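Local atomic coordinates of MIP07328p (PDB entry 6FKK), a protein that is a semaphorin, an axon-guidance cue that probably acts as a chemorepellent by binding semaphorin receptors, here as its extracellular Sema and plexin-repeat domains. Residues Y163-A168 with V207-R212; S227-V232 with D307-A312; A253-S258 with D268-I273. One frame throughout, in Å; residues are numbered along the deposited sequence.

Contact 1: residues Y163-A168 with V207-R212; sequences YSATVA and VLFFFR. With NAG (2-acetamido-2-deoxy-beta-D-glucopyranose), chain E.
Tyr163 lies over Val207 with one face of its ring: the methyl CG2 of Val207 sits almost exactly above the ring centre, 3.8 Å from the centroid and 5° off the normal, a CH-pi contact. With chi1 at 178° the valine sets CG2 anti to the carbonyl carbon, which brings it under the ring. The ring of Phe209 meets Tyr163 at its edge, CZ 3.8 Å from Tyr163 CB and Tyr163 O in its plane; its CD2 also lies 3.9 Å from Ala165 CB. A residue as small as alanine suits position 165, where the broad Phe209 ring needs the space. Replacing Tyr163 by an alanine would remove the ring, and Val207 CG2 would probably lose its aromatic cover and face a gap. The tight part ends with Ala165; at Thr166 the chain turns a corner away from 207-212, and beyond it Val167 CG1 meets instead C6 of a protein-linked N-acetylglucosamine, at 3.5 Å. The strands run nearly parallel, 15° apart, in separate sheets of the beta-propeller typical of Sema domains. With purely apolar side-chain contacts between them, the sheets are held here by shape and burial rather than by directional bonds.

Contact 2: residues S227-V232 with D307-A312; sequences SRVARV and DDILAA
Val229 is the first residue of 227-232 to meet the helix: its CG2 lies 3.7 Å from CG2 of Ile309, and its CG1 is only slightly farther from the same methyl. Two branched side chains thus cross obliquely, with one Ile309 methyl set against both prongs of the valine. Val368, on a short strand beside 251-259, touches both residues and completes an apolar patch to which beta-branched side chains are well suited. Ala230, next along the strand, points away from the helix, as alternation in a beta strand requires, and packs on Phe250 and Lys252. The strand belongs to a beta-propeller blade of the Sema domain, whereas helix 306-312 follows strand 298-305 and opens a long excursion before strand 377-380, consistent with the extrusion that Sema domains insert into one blade. Arg231 again faces the helix. Its chain runs extended from CG to NE, which carries the guanidinium across to Leu310 at about a right angle. There CD2 of Leu310 approaches the guanidinium edge in plane, 3.9 Å from NH1. The other terminal nitrogen, NH2, makes a weak hydrogen bond to Gly341 O, and the side chain also packs on Tyr206 and Leu208.

Contact 3: residues A253-S258 with D268-I273; sequences ARLNCS and DEIQAI. With NAG (2-acetamido-2-deoxy-beta-D-glucopyranose), chain B.
Strands 251-259 and 265-279 form an antiparallel hairpin that is joined by backbone bonding of Cys257 with Phe267 and then spreads, the CA atoms of Leu255 and Ile270 being 8.8 Å apart. Side chains span the wider part. Arg254 reaches Asp268 with a fully extended chain, CG anti to the backbone N (chi1 -179°), and its NH2 donates to Asp268 OD1 at 2.7 Å in a salt bridge. The oxygen lies in the guanidinium plane, but the nitrogen meets it from above the carboxylate plane, the two planes standing 50° apart; one bond is made, not a two-pronged pair. The cation also makes a cation-pi contact with Tyr226. On the buried side CD1 of Leu255 touches CD1 of Ile270 at 4.0 Å, the spread strands suiting long aliphatic chains. Asn256 carries an N-acetylglucosamine on ND2, while its OD1 accepts a hydrogen bond from Ser258 OG at 2.8 Å. That bond, in the carbonyl plane, should limit rotation of the glycosylated amide. Cys257 is disulfide-bonded to Cys302. Asn256, Cys257 and Ser258 are the Asn-X-Ser sequon, set in a hairpin that, as in propellers, probably leads from the outer strand of one blade into the next.

How the contacts relate
Strands 206-214, 225-233 and 251-259 are successive neighbours in one sheet, so contacts 1, 2 and 3 each use one of them. Contact 1 is the most uniformly buried and apolar, joining this sheet to the preceding one. Contact 2 is also largely buried, but adds an arginine where the sheet meets a helix. Contact 3 is only partly buried, and a salt bridge and a glycan accompany its single apolar pair. Phe210 connects the three, packing on Val229, Leu255 and Ile273. Between contacts 2 and 3, Ser227 OG probably hydrogen-bonds Asp268 O and Ile270 N, tying residues 268-270 to strand 225-233.

Contact 1: residues Y163-A168 with V207-R212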
ATOM      1  N   TYR A 163       7.665  -3.040  13.985  1.00 56.45           N
ATOM      2  CA  TYR A 163       8.640  -3.150  12.902  1.00 49.75           C
ATOM      3  C   TYR A 163       8.582  -1.858  12.096  1.00 53.83           C
ATOM      4  O   TYR A 163       7.691  -1.671  11.262  1.00 55.32           O
ATOM      5  CB  TYR A 163       8.360  -4.378  12.040  1.00 40.04           C
ATOM      6  CG  TYR A 163       8.672  -5.680  12.740  1.00 49.91           C
ATOM      7  CD1 TYR A 163       7.797  -6.213  13.676  1.00 57.22           C
ATOM      8  CD2 TYR A 163       9.846  -6.372  12.474  1.00 53.64           C
ATOM      9  CE1 TYR A 163       8.078  -7.398  14.327  1.00 57.84           C
ATOM     10  CE2 TYR A 163      10.137  -7.561  13.119  1.00 63.39           C
ATOM     11  CZ  TYR A 163       9.250  -8.068  14.045  1.00 55.85           C
ATOM     12  OH  TYR A 163       9.530  -9.247  14.694  1.00 54.97           O
ATOM     13  N   SER A 164       9.533  -0.965  12.350  1.00 53.22           N
ATOM     14  CA  SER A 164       9.527   0.371  11.771  1.00 51.94           C
ATOM     15  C   SER A 164      10.544   0.477  10.642  1.00 58.51           C
ATOM     16  O   SER A 164      11.626  -0.117  10.705  1.00 52.43           O
ATOM     17  CB  SER A 164       9.829   1.423  12.840  1.00 72.68           C
ATOM     18  OG  SER A 164       9.804   2.731  12.293  1.00 77.49           O
ATOM     19  N   ALA A 165      10.187   1.240   9.611  1.00 39.15           N
ATOM     20  CA  ALA A 165      11.079   1.555   8.500  1.00 42.22           C
ATOM     21  C   ALA A 165      11.036   3.063   8.286  1.00 52.40           C
ATOM     22  O   ALA A 165      10.036   3.588   7.790  1.00 55.66           O
ATOM     23  CB  ALA A 165      10.673   0.817   7.229  1.00 41.14           C
ATOM     24  N   THR A 166      12.111   3.759   8.653  1.00 48.62           N
ATOM     25  CA  THR A 166      12.112   5.216   8.594  1.00 44.22           C
ATOM     26  C   THR A 166      13.564   5.696   8.563  1.00 54.58           C
ATOM     27  O   THR A 166      14.450   4.972   8.099  1.00 62.86           O
ATOM     28  CB  THR A 166      11.297   5.779   9.777  1.00 48.20           C
ATOM     29  OG1 THR A 166      11.409   7.210   9.814  1.00 61.43           O
ATOM     30  CG2 THR A 166      11.787   5.194  11.090  1.00 44.48           C
ATOM     31  N   VAL A 167      13.794   6.920   9.030  1.00 53.14           N
ATOM     32  CA  VAL A 167      15.133   7.466   9.194  1.00 57.12           C
ATOM     33  C   VAL A 167      15.423   7.597  10.681  1.00 64.77           C
ATOM     34  O   VAL A 167      14.526   7.843  11.494  1.00 70.51           O
ATOM     35  CB  VAL A 167      15.295   8.827   8.493  1.00 51.75           C
ATOM     36  CG1 VAL A 167      15.463   8.635   7.005  1.00 45.57           C
ATOM     37  CG2 VAL A 167      14.098   9.707   8.786  1.00 47.74           C
ATOM     38  N   ALA A 168      16.698   7.436  11.032  1.00 49.32           N
ATOM     39  CA  ALA A 168      17.136   7.561  12.414  1.00 58.63           C
ATOM     40  C   ALA A 168      17.723   8.928  12.736  1.00 63.34           C
ATOM     41  O   ALA A 168      17.885   9.249  13.918  1.00 75.10           O
ATOM     42  CB  ALA A 168      18.171   6.476  12.744  1.00 55.77           C
ATOM     43  N   VAL A 207       7.901 -10.353   8.167  1.00 47.84           N
ATOM     44  CA  VAL A 207       7.385  -9.003   7.982  1.00 46.65           C
ATOM     45  C   VAL A 207       7.931  -8.500   6.657  1.00 39.43           C
ATOM     46  O   VAL A 207       9.152  -8.415   6.474  1.00 54.14           O
ATOM     47  CB  VAL A 207       7.774  -8.064   9.134  1.00 36.10           C
ATOM     48  CG1 VAL A 207       7.262  -6.661   8.858  1.00 35.63           C
ATOM     49  CG2 VAL A 207       7.212  -8.580  10.447  1.00 38.38           C
ATOM     50  N   LEU A 208       7.033  -8.192   5.728  1.00 54.00           N
ATOM     51  CA  LEU A 208       7.400  -7.746   4.395  1.00 31.73           C
ATOM     52  C   LEU A 208       7.340  -6.226   4.324  1.00 37.73           C
ATOM     53  O   LEU A 208       6.408  -5.609   4.843  1.00 37.73           O
ATOM     54  CB  LEU A 208       6.468  -8.357   3.346  1.00 31.06           C
ATOM     55  CG  LEU A 208       6.313  -9.879   3.376  1.00 41.71           C
ATOM     56  CD1 LEU A 208       5.113 -10.309   2.551  1.00 39.74           C
ATOM     57  CD2 LEU A 208       7.574 -10.560   2.873  1.00 45.44           C
ATOM     58  N   PHE A 209       8.344  -5.629   3.686  1.00 31.29           N
ATOM     59  CA  PHE A 209       8.400  -4.190   3.473  1.00 33.97           C
ATOM     60  C   PHE A 209       8.448  -3.900   1.980  1.00 43.68           C
ATOM     61  O   PHE A 209       9.133  -4.598   1.226  1.00 54.63           O
ATOM     62  CB  PHE A 209       9.620  -3.567   4.163  1.00 32.14           C
ATOM     63  CG  PHE A 209       9.607  -3.706   5.657  1.00 53.06           C
ATOM     64  CD1 PHE A 209      10.115  -4.843   6.262  1.00 47.03           C
ATOM     65  CD2 PHE A 209       9.090  -2.698   6.456  1.00 40.53           C
ATOM     66  CE1 PHE A 209      10.106  -4.976   7.635  1.00 44.09           C
ATOM     67  CE2 PHE A 209       9.078  -2.825   7.830  1.00 40.26           C
ATOM     68  CZ  PHE A 209       9.586  -3.966   8.422  1.00 56.46           C
ATOM     69  N   PHE A 210       7.721  -2.870   1.557  1.00 30.34           N
ATOM     70  CA  PHE A 210       7.667  -2.463   0.160  1.00 29.89           C
ATOM     71  C   PHE A 210       8.155  -1.028   0.042  1.00 41.78           C
ATOM     72  O   PHE A 210       7.694  -0.150   0.780  1.00 54.33           O
ATOM     73  CB  PHE A 210       6.248  -2.601  -0.397  1.00 29.40           C
ATOM     74  CG  PHE A 210       5.742  -4.016  -0.417  1.00 46.84           C
ATOM     75  CD1 PHE A 210       5.179  -4.582   0.715  1.00 41.17           C
ATOM     76  CD2 PHE A 210       5.838  -4.784  -1.566  1.00 46.57           C
ATOM     77  CE1 PHE A 210       4.718  -5.883   0.702  1.00 50.17           C
ATOM     78  CE2 PHE A 210       5.376  -6.086  -1.587  1.00 38.99           C
ATOM     79  CZ  PHE A 210       4.816  -6.637  -0.451  1.00 52.53           C
ATOM     80  N   PHE A 211       9.085  -0.793  -0.882  1.00 30.92           N
ATOM     81  CA  PHE A 211       9.704   0.518  -1.015  1.00 31.35           C
ATOM     82  C   PHE A 211      10.367   0.623  -2.380  1.00 39.16           C
ATOM     83  O   PHE A 211      10.536  -0.369  -3.093  1.00 45.20           O
ATOM     84  CB  PHE A 211      10.727   0.766   0.100  1.00 35.96           C
ATOM     85  CG  PHE A 211      11.884  -0.195   0.090  1.00 41.64           C
ATOM     86  CD1 PHE A 211      11.788  -1.422   0.728  1.00 32.01           C
ATOM     87  CD2 PHE A 211      13.070   0.132  -0.549  1.00 47.25           C
ATOM     88  CE1 PHE A 211      12.850  -2.308   0.723  1.00 32.82           C
ATOM     89  CE2 PHE A 211      14.136  -0.748  -0.557  1.00 33.50           C
ATOM     90  CZ  PHE A 211      14.026  -1.970   0.080  1.00 45.37           C
ATOM     91  N   ARG A 212      10.741   1.850  -2.732  1.00 51.22           N
ATOM     92  CA  ARG A 212      11.537   2.137  -3.914  1.00 44.60           C
ATOM     93  C   ARG A 212      12.865   2.735  -3.473  1.00 48.42           C
ATOM     94  O   ARG A 212      12.937   3.438  -2.460  1.00 59.50           O
ATOM     95  CB  ARG A 212      10.807   3.094  -4.864  1.00 33.36           C
ATOM     96  CG  ARG A 212      10.418   4.417  -4.231  1.00 33.97           C
ATOM     97  CD  ARG A 212       9.606   5.274  -5.192  1.00 45.50           C
ATOM     98  NE  ARG A 212       9.260   6.570  -4.613  1.00 53.16           N
ATOM     99  CZ  ARG A 212       8.162   6.800  -3.899  1.00 53.40           C
ATOM    100  NH1 ARG A 212       7.300   5.817  -3.677  1.00 45.12           N
ATOM    101  NH2 ARG A 212       7.925   8.009  -3.409  1.00 47.64           N
TER
HETATM  102  C1  NAG E1014      12.279   9.710   3.608  1.00111.58           C
HETATM  103  C2  NAG E1014      12.911  11.114   3.547  1.00130.58           C
HETATM  104  C3  NAG E1014      14.206  11.109   2.732  1.00130.63           C
HETATM  105  C4  NAG E1014      15.145  10.010   3.207  1.00144.43           C
HETATM  106  C5  NAG E1014      14.416   8.676   3.169  1.00141.57           C
HETATM  107  C6  NAG E1014      15.263   7.524   3.659  1.00158.52           C
HETATM  108  C7  NAG E1014      11.503  12.084   1.760  1.00144.20           C
HETATM  109  C8  NAG E1014      10.545  13.183   1.413  1.00135.37           C
HETATM  110  N2  NAG E1014      11.972  12.093   3.017  1.00144.18           N
HETATM  111  O3  NAG E1014      14.842  12.376   2.862  1.00119.74           O
HETATM  112  O4  NAG E1014      16.292   9.949   2.367  1.00155.49           O
HETATM  113  O5  NAG E1014      13.265   8.745   4.021  1.00114.25           O
HETATM  114  O6  NAG E1014      16.623   7.681   3.278  1.00165.56           O
HETATM  115  O7  NAG E1014      11.831  11.229   0.941  1.00150.69           O

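Contact 2: residues S227-V232 with D307-A312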
ATOM      1  N   SER A 227      11.788  -0.783  -7.597  1.00 33.04           N
ATOM      2  CA  SER A 227      10.860  -1.128  -6.531  1.00 38.44           C
ATOM      3  C   SER A 227      11.220  -2.493  -5.960  1.00 42.65           C
ATOM      4  O   SER A 227      11.518  -3.431  -6.705  1.00 47.16           O
ATOM      5  CB  SER A 227       9.419  -1.131  -7.041  1.00 48.25           C
ATOM      6  OG  SER A 227       9.071   0.134  -7.575  1.00 42.62           O
ATOM      7  N   ARG A 228      11.194  -2.599  -4.633  1.00 33.15           N
ATOM      8  CA  ARG A 228      11.661  -3.793  -3.944  1.00 31.11           C
ATOM      9  C   ARG A 228      10.624  -4.279  -2.944  1.00 42.62           C
ATOM     10  O   ARG A 228       9.816  -3.503  -2.428  1.00 48.06           O
ATOM     11  CB  ARG A 228      12.977  -3.539  -3.192  1.00 32.91           C
ATOM     12  CG  ARG A 228      14.027  -2.756  -3.958  1.00 44.88           C
ATOM     13  CD  ARG A 228      14.793  -3.624  -4.936  1.00 33.72           C
ATOM     14  NE  ARG A 228      16.090  -3.035  -5.254  1.00 40.66           N
ATOM     15  CZ  ARG A 228      16.927  -3.516  -6.165  1.00 54.64           C
ATOM     16  NH1 ARG A 228      16.601  -4.598  -6.858  1.00 43.09           N
ATOM     17  NH2 ARG A 228      18.088  -2.915  -6.386  1.00 71.66           N
ATOM     18  N   VAL A 229      10.664  -5.580  -2.673  1.00 42.34           N
ATOM     19  CA  VAL A 229      10.025  -6.168  -1.504  1.00 30.07           C
ATOM     20  C   VAL A 229      11.119  -6.807  -0.660  1.00 37.65           C
ATOM     21  O   VAL A 229      11.957  -7.553  -1.179  1.00 52.60           O
ATOM     22  CB  VAL A 229       8.934  -7.191  -1.882  1.00 40.10           C
ATOM     23  CG1 VAL A 229       9.477  -8.264  -2.820  1.00 35.74           C
ATOM     24  CG2 VAL A 229       8.341  -7.820  -0.630  1.00 29.75           C
ATOM     25  N   ALA A 230      11.134  -6.483   0.628  1.00 39.90           N
ATOM     26  CA  ALA A 230      12.116  -7.020   1.555  1.00 31.81           C
ATOM     27  C   ALA A 230      11.398  -7.714   2.703  1.00 33.22           C
ATOM     28  O   ALA A 230      10.234  -7.428   2.995  1.00 43.54           O
ATOM     29  CB  ALA A 230      13.041  -5.920   2.090  1.00 37.56           C
ATOM     30  N   ARG A 231      12.099  -8.642   3.353  1.00 43.73           N
ATOM     31  CA  ARG A 231      11.503  -9.415   4.432  1.00 52.53           C
ATOM     32  C   ARG A 231      12.514  -9.616   5.550  1.00 51.34           C
ATOM     33  O   ARG A 231      13.729  -9.557   5.343  1.00 64.94           O
ATOM     34  CB  ARG A 231      10.985 -10.775   3.941  1.00 50.25           C
ATOM     35  CG  ARG A 231      12.017 -11.890   3.932  1.00 48.94           C
ATOM     36  CD  ARG A 231      11.390 -13.188   3.456  1.00 59.55           C
ATOM     37  NE  ARG A 231      12.310 -14.317   3.552  1.00 65.43           N
ATOM     38  CZ  ARG A 231      12.014 -15.551   3.156  1.00 65.68           C
ATOM     39  NH1 ARG A 231      10.822 -15.809   2.637  1.00 65.52           N
ATOM     40  NH2 ARG A 231      12.905 -16.524   3.278  1.00 72.92           N
ATOM     41  N   VAL A 232      11.983  -9.844   6.752  1.00 38.73           N
ATOM     42  CA  VAL A 232      12.776 -10.169   7.930  1.00 45.08           C
ATOM     43  C   VAL A 232      12.040 -11.246   8.714  1.00 44.34           C
ATOM     44  O   VAL A 232      10.807 -11.311   8.708  1.00 50.34           O
ATOM     45  CB  VAL A 232      13.036  -8.935   8.824  1.00 37.32           C
ATOM     46  CG1 VAL A 232      13.972  -7.957   8.138  1.00 36.98           C
ATOM     47  CG2 VAL A 232      11.724  -8.256   9.184  1.00 37.16           C
ATOM     48  N   ASP A 307       2.577 -15.945  -2.555  1.00 44.70           N
ATOM     49  CA  ASP A 307       3.372 -17.158  -2.703  1.00 50.40           C
ATOM     50  C   ASP A 307       4.515 -16.960  -3.692  1.00 52.99           C
ATOM     51  O   ASP A 307       5.561 -17.608  -3.565  1.00 55.40           O
ATOM     52  CB  ASP A 307       2.477 -18.320  -3.139  1.00 74.83           C
ATOM     53  CG  ASP A 307       1.405 -18.647  -2.111  1.00100.50           C
ATOM     54  OD1 ASP A 307       1.714 -18.639  -0.899  1.00111.16           O
ATOM     55  OD2 ASP A 307       0.252 -18.908  -2.515  1.00109.72           O
ATOM     56  N   ASP A 308       4.340 -16.076  -4.677  1.00 49.91           N
ATOM     57  CA  ASP A 308       5.430 -15.755  -5.593  1.00 38.07           C
ATOM     58  C   ASP A 308       6.457 -14.833  -4.951  1.00 54.95           C
ATOM     59  O   ASP A 308       7.650 -14.930  -5.259  1.00 57.66           O
ATOM     60  CB  ASP A 308       4.885 -15.116  -6.872  1.00 41.49           C
ATOM     61  CG  ASP A 308       4.218 -16.122  -7.789  1.00 63.66           C
ATOM     62  OD1 ASP A 308       4.551 -17.322  -7.697  1.00 61.96           O
ATOM     63  OD2 ASP A 308       3.363 -15.710  -8.606  1.00 56.54           O
ATOM     64  N   ILE A 309       6.017 -13.934  -4.070  1.00 61.53           N
ATOM     65  CA  ILE A 309       6.957 -13.074  -3.356  1.00 45.13           C
ATOM     66  C   ILE A 309       7.854 -13.911  -2.456  1.00 50.71           C
ATOM     67  O   ILE A 309       9.083 -13.784  -2.479  1.00 61.71           O
ATOM     68  CB  ILE A 309       6.202 -12.000  -2.555  1.00 30.53           C
ATOM     69  CG1 ILE A 309       5.414 -11.094  -3.499  1.00 48.28           C
ATOM     70  CG2 ILE A 309       7.172 -11.192  -1.714  1.00 30.38           C
ATOM     71  CD1 ILE A 309       4.624 -10.023  -2.790  1.00 29.78           C
ATOM     72  N   LEU A 310       7.249 -14.789  -1.655  1.00 42.92           N
ATOM     73  CA  LEU A 310       8.029 -15.619  -0.744  1.00 47.46           C
ATOM     74  C   LEU A 310       8.905 -16.611  -1.498  1.00 59.05           C
ATOM     75  O   LEU A 310       9.937 -17.048  -0.976  1.00 65.27           O
ATOM     76  CB  LEU A 310       7.094 -16.352   0.218  1.00 47.30           C
ATOM     77  CG  LEU A 310       6.258 -15.460   1.138  1.00 49.57           C
ATOM     78  CD1 LEU A 310       5.289 -16.286   1.964  1.00 34.46           C
ATOM     79  CD2 LEU A 310       7.169 -14.648   2.040  1.00 33.37           C
ATOM     80  N   ALA A 311       8.517 -16.973  -2.723  1.00 44.67           N
ATOM     81  CA  ALA A 311       9.301 -17.936  -3.487  1.00 46.54           C
ATOM     82  C   ALA A 311      10.576 -17.317  -4.041  1.00 52.34           C
ATOM     83  O   ALA A 311      11.562 -18.029  -4.258  1.00 58.56           O
ATOM     84  CB  ALA A 311       8.460 -18.517  -4.625  1.00 36.60           C
ATOM     85  N   ALA A 312      10.577 -16.002  -4.276  1.00 55.02           N
ATOM     86  CA  ALA A 312      11.762 -15.347  -4.819  1.00 54.17           C
ATOM     87  C   ALA A 312      12.949 -15.467  -3.875  1.00 51.82           C
ATOM     88  O   ALA A 312      14.101 -15.500  -4.325  1.00 59.34           O
ATOM     89  CB  ALA A 312      11.466 -13.876  -5.113  1.00 34.18           C
TER

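Contact 3: residues A253-S258 with D268-I273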
ATOM      1  N   ALA A 253      14.020  -8.415  -2.913  1.00 48.17           N
ATOM      2  CA  ALA A 253      13.905  -8.784  -4.314  1.00 48.47           C
ATOM      3  C   ALA A 253      13.216  -7.657  -5.063  1.00 45.01           C
ATOM      4  O   ALA A 253      12.432  -6.898  -4.488  1.00 39.79           O
ATOM      5  CB  ALA A 253      13.128 -10.093  -4.493  1.00 36.51           C
ATOM      6  N   ARG A 254      13.521  -7.548  -6.352  1.00 36.42           N
ATOM      7  CA  ARG A 254      12.907  -6.523  -7.181  1.00 37.25           C
ATOM      8  C   ARG A 254      11.493  -6.935  -7.569  1.00 45.13           C
ATOM      9  O   ARG A 254      11.216  -8.113  -7.809  1.00 42.92           O
ATOM     10  CB  ARG A 254      13.740  -6.275  -8.437  1.00 34.46           C
ATOM     11  CG  ARG A 254      13.172  -5.191  -9.338  1.00 34.51           C
ATOM     12  CD  ARG A 254      13.938  -5.077 -10.641  1.00 51.11           C
ATOM     13  NE  ARG A 254      13.374  -4.038 -11.499  1.00 49.66           N
ATOM     14  CZ  ARG A 254      13.806  -3.765 -12.725  1.00 57.50           C
ATOM     15  NH1 ARG A 254      14.813  -4.455 -13.244  1.00 57.36           N
ATOM     16  NH2 ARG A 254      13.231  -2.801 -13.432  1.00 75.33           N
ATOM     17  N   LEU A 255      10.595  -5.956  -7.617  1.00 43.89           N
ATOM     18  CA  LEU A 255       9.253  -6.170  -8.133  1.00 31.40           C
ATOM     19  C   LEU A 255       9.226  -5.842  -9.620  1.00 43.52           C
ATOM     20  O   LEU A 255       9.817  -4.851 -10.060  1.00 53.55           O
ATOM     21  CB  LEU A 255       8.240  -5.312  -7.378  1.00 33.17           C
ATOM     22  CG  LEU A 255       8.046  -5.652  -5.900  1.00 42.70           C
ATOM     23  CD1 LEU A 255       7.087  -4.666  -5.261  1.00 46.84           C
ATOM     24  CD2 LEU A 255       7.529  -7.072  -5.749  1.00 40.07           C
ATOM     25  N   ASN A 256       8.543  -6.682 -10.393  1.00 45.20           N
ATOM     26  CA  ASN A 256       8.514  -6.577 -11.850  1.00 44.78           C
ATOM     27  C   ASN A 256       7.094  -6.225 -12.279  1.00 43.14           C
ATOM     28  O   ASN A 256       6.240  -7.106 -12.416  1.00 54.77           O
ATOM     29  CB  ASN A 256       8.990  -7.879 -12.493  1.00 47.92           C
ATOM     30  CG  ASN A 256       9.128  -7.782 -14.005  1.00 44.44           C
ATOM     31  OD1 ASN A 256       8.470  -6.973 -14.660  1.00 36.23           O
ATOM     32  ND2 ASN A 256       9.991  -8.619 -14.567  1.00 37.57           N
ATOM     33  N   CYS A 257       6.853  -4.938 -12.499  1.00 45.34           N
ATOM     34  CA  CYS A 257       5.595  -4.443 -13.048  1.00 44.89           C
ATOM     35  C   CYS A 257       5.915  -3.835 -14.409  1.00 45.28           C
ATOM     36  O   CYS A 257       6.334  -2.678 -14.500  1.00 55.53           O
ATOM     37  CB  CYS A 257       4.946  -3.427 -12.114  1.00 41.17           C
ATOM     38  SG  CYS A 257       3.319  -2.858 -12.659  1.00 66.88           S
ATOM     39  N   SER A 258       5.724  -4.623 -15.466  1.00 49.72           N
ATOM     40  CA  SER A 258       6.123  -4.202 -16.799  1.00 37.19           C
ATOM     41  C   SER A 258       5.177  -4.785 -17.835  1.00 38.13           C
ATOM     42  O   SER A 258       4.538  -5.817 -17.610  1.00 54.00           O
ATOM     43  CB  SER A 258       7.561  -4.631 -17.116  1.00 38.38           C
ATOM     44  OG  SER A 258       7.666  -6.042 -17.178  1.00 38.67           O
ATOM     45  N   ASP A 268       8.768   1.400 -12.689  1.00 42.11           N
ATOM     46  CA  ASP A 268       9.778   1.022 -11.710  1.00 35.05           C
ATOM     47  C   ASP A 268       9.631   1.705 -10.356  1.00 41.80           C
ATOM     48  O   ASP A 268      10.378   1.366  -9.434  1.00 48.18           O
ATOM     49  CB  ASP A 268      11.177   1.315 -12.262  1.00 48.01           C
ATOM     50  CG  ASP A 268      11.643   0.271 -13.254  1.00 51.55           C
ATOM     51  OD1 ASP A 268      11.305  -0.917 -13.067  1.00 55.50           O
ATOM     52  OD2 ASP A 268      12.351   0.639 -14.218  1.00 53.35           O
ATOM     53  N   GLU A 269       8.704   2.647 -10.204  1.00 42.92           N
ATOM     54  CA  GLU A 269       8.573   3.416  -8.967  1.00 37.05           C
ATOM     55  C   GLU A 269       7.225   3.109  -8.322  1.00 44.91           C
ATOM     56  O   GLU A 269       6.198   3.678  -8.707  1.00 48.76           O
ATOM     57  CB  GLU A 269       8.739   4.909  -9.236  1.00 47.86           C
ATOM     58  CG  GLU A 269      10.130   5.289  -9.718  1.00 60.77           C
ATOM     59  CD  GLU A 269      10.351   6.788  -9.754  1.00 90.60           C
ATOM     60  OE1 GLU A 269       9.359   7.541  -9.645  1.00101.35           O
ATOM     61  OE2 GLU A 269      11.517   7.213  -9.888  1.00 98.82           O
ATOM     62  N   ILE A 270       7.235   2.214  -7.333  1.00 35.50           N
ATOM     63  CA  ILE A 270       6.014   1.880  -6.612  1.00 34.68           C
ATOM     64  C   ILE A 270       5.565   3.080  -5.787  1.00 40.84           C
ATOM     65  O   ILE A 270       6.380   3.882  -5.310  1.00 51.81           O
ATOM     66  CB  ILE A 270       6.239   0.635  -5.733  1.00 30.20           C
ATOM     67  CG1 ILE A 270       4.909   0.085  -5.218  1.00 40.43           C
ATOM     68  CG2 ILE A 270       7.170   0.951  -4.575  1.00 30.45           C
ATOM     69  CD1 ILE A 270       5.038  -1.283  -4.589  1.00 29.09           C
ATOM     70  N   GLN A 271       4.249   3.219  -5.628  1.00 45.51           N
ATOM     71  CA  GLN A 271       3.692   4.411  -5.000  1.00 44.89           C
ATOM     72  C   GLN A 271       2.766   4.061  -3.842  1.00 45.59           C
ATOM     73  O   GLN A 271       2.659   4.827  -2.879  1.00 59.90           O
ATOM     74  CB  GLN A 271       2.941   5.256  -6.032  1.00 41.84           C
ATOM     75  CG  GLN A 271       3.817   5.821  -7.139  1.00 45.88           C
ATOM     76  CD  GLN A 271       4.785   6.872  -6.635  1.00 50.79           C
ATOM     77  OE1 GLN A 271       4.479   7.617  -5.704  1.00 46.28           O
ATOM     78  NE2 GLN A 271       5.963   6.933  -7.244  1.00 62.27           N
ATOM     79  N   ALA A 272       2.096   2.914  -3.926  1.00 43.95           N
ATOM     80  CA  ALA A 272       1.155   2.500  -2.895  1.00 35.71           C
ATOM     81  C   ALA A 272       0.883   1.010  -3.029  1.00 40.96           C
ATOM     82  O   ALA A 272       1.017   0.435  -4.112  1.00 51.98           O
ATOM     83  CB  ALA A 272      -0.161   3.280  -2.985  1.00 39.03           C
ATOM     84  N   ILE A 273       0.496   0.393  -1.911  1.00 41.74           N
ATOM     85  CA  ILE A 273       0.073  -0.999  -1.888  1.00 49.57           C
ATOM     86  C   ILE A 273      -1.210  -1.108  -1.077  1.00 49.27           C
ATOM     87  O   ILE A 273      -1.554  -0.231  -0.282  1.00 54.50           O
ATOM     88  CB  ILE A 273       1.145  -1.945  -1.306  1.00 40.46           C
ATOM     89  CG1 ILE A 273       1.375  -1.644   0.178  1.00 43.33           C
ATOM     90  CG2 ILE A 273       2.442  -1.843  -2.093  1.00 33.70           C
ATOM     91  CD1 ILE A 273       2.219  -2.683   0.885  1.00 31.89           C
TER
HETATM   92  C1  NAG B   1      10.184  -8.605 -15.992  1.00 39.46           C
HETATM   93  C2  NAG B   1      11.542  -9.167 -16.392  1.00 41.29           C
HETATM   94  C3  NAG B   1      11.709  -9.132 -17.913  1.00 55.99           C
HETATM   95  C4  NAG B   1      10.498  -9.733 -18.625  1.00 58.93           C
HETATM   96  C5  NAG B   1       9.198  -9.166 -18.061  1.00 57.11           C
HETATM   97  C6  NAG B   1       7.965  -9.840 -18.615  1.00 62.72           C
HETATM   98  C7  NAG B   1      13.351  -8.921 -14.746  1.00 56.67           C
HETATM   99  C8  NAG B   1      14.417  -8.015 -14.206  1.00 74.51           C
HETATM  100  N2  NAG B   1      12.616  -8.427 -15.747  1.00 41.12           N
HETATM  101  O3  NAG B   1      12.894  -9.853 -18.230  1.00 61.90           O
HETATM  102  O4  NAG B   1      10.507  -9.393 -20.008  1.00 72.74           O
HETATM  103  O5  NAG B   1       9.163  -9.329 -16.640  1.00 52.82           O
HETATM  104  O6  NAG B   1       7.949 -11.228 -18.313  1.00 68.39           O
HETATM  105  O7  NAG B   1      13.166 -10.047 -14.295  1.00 67.51           O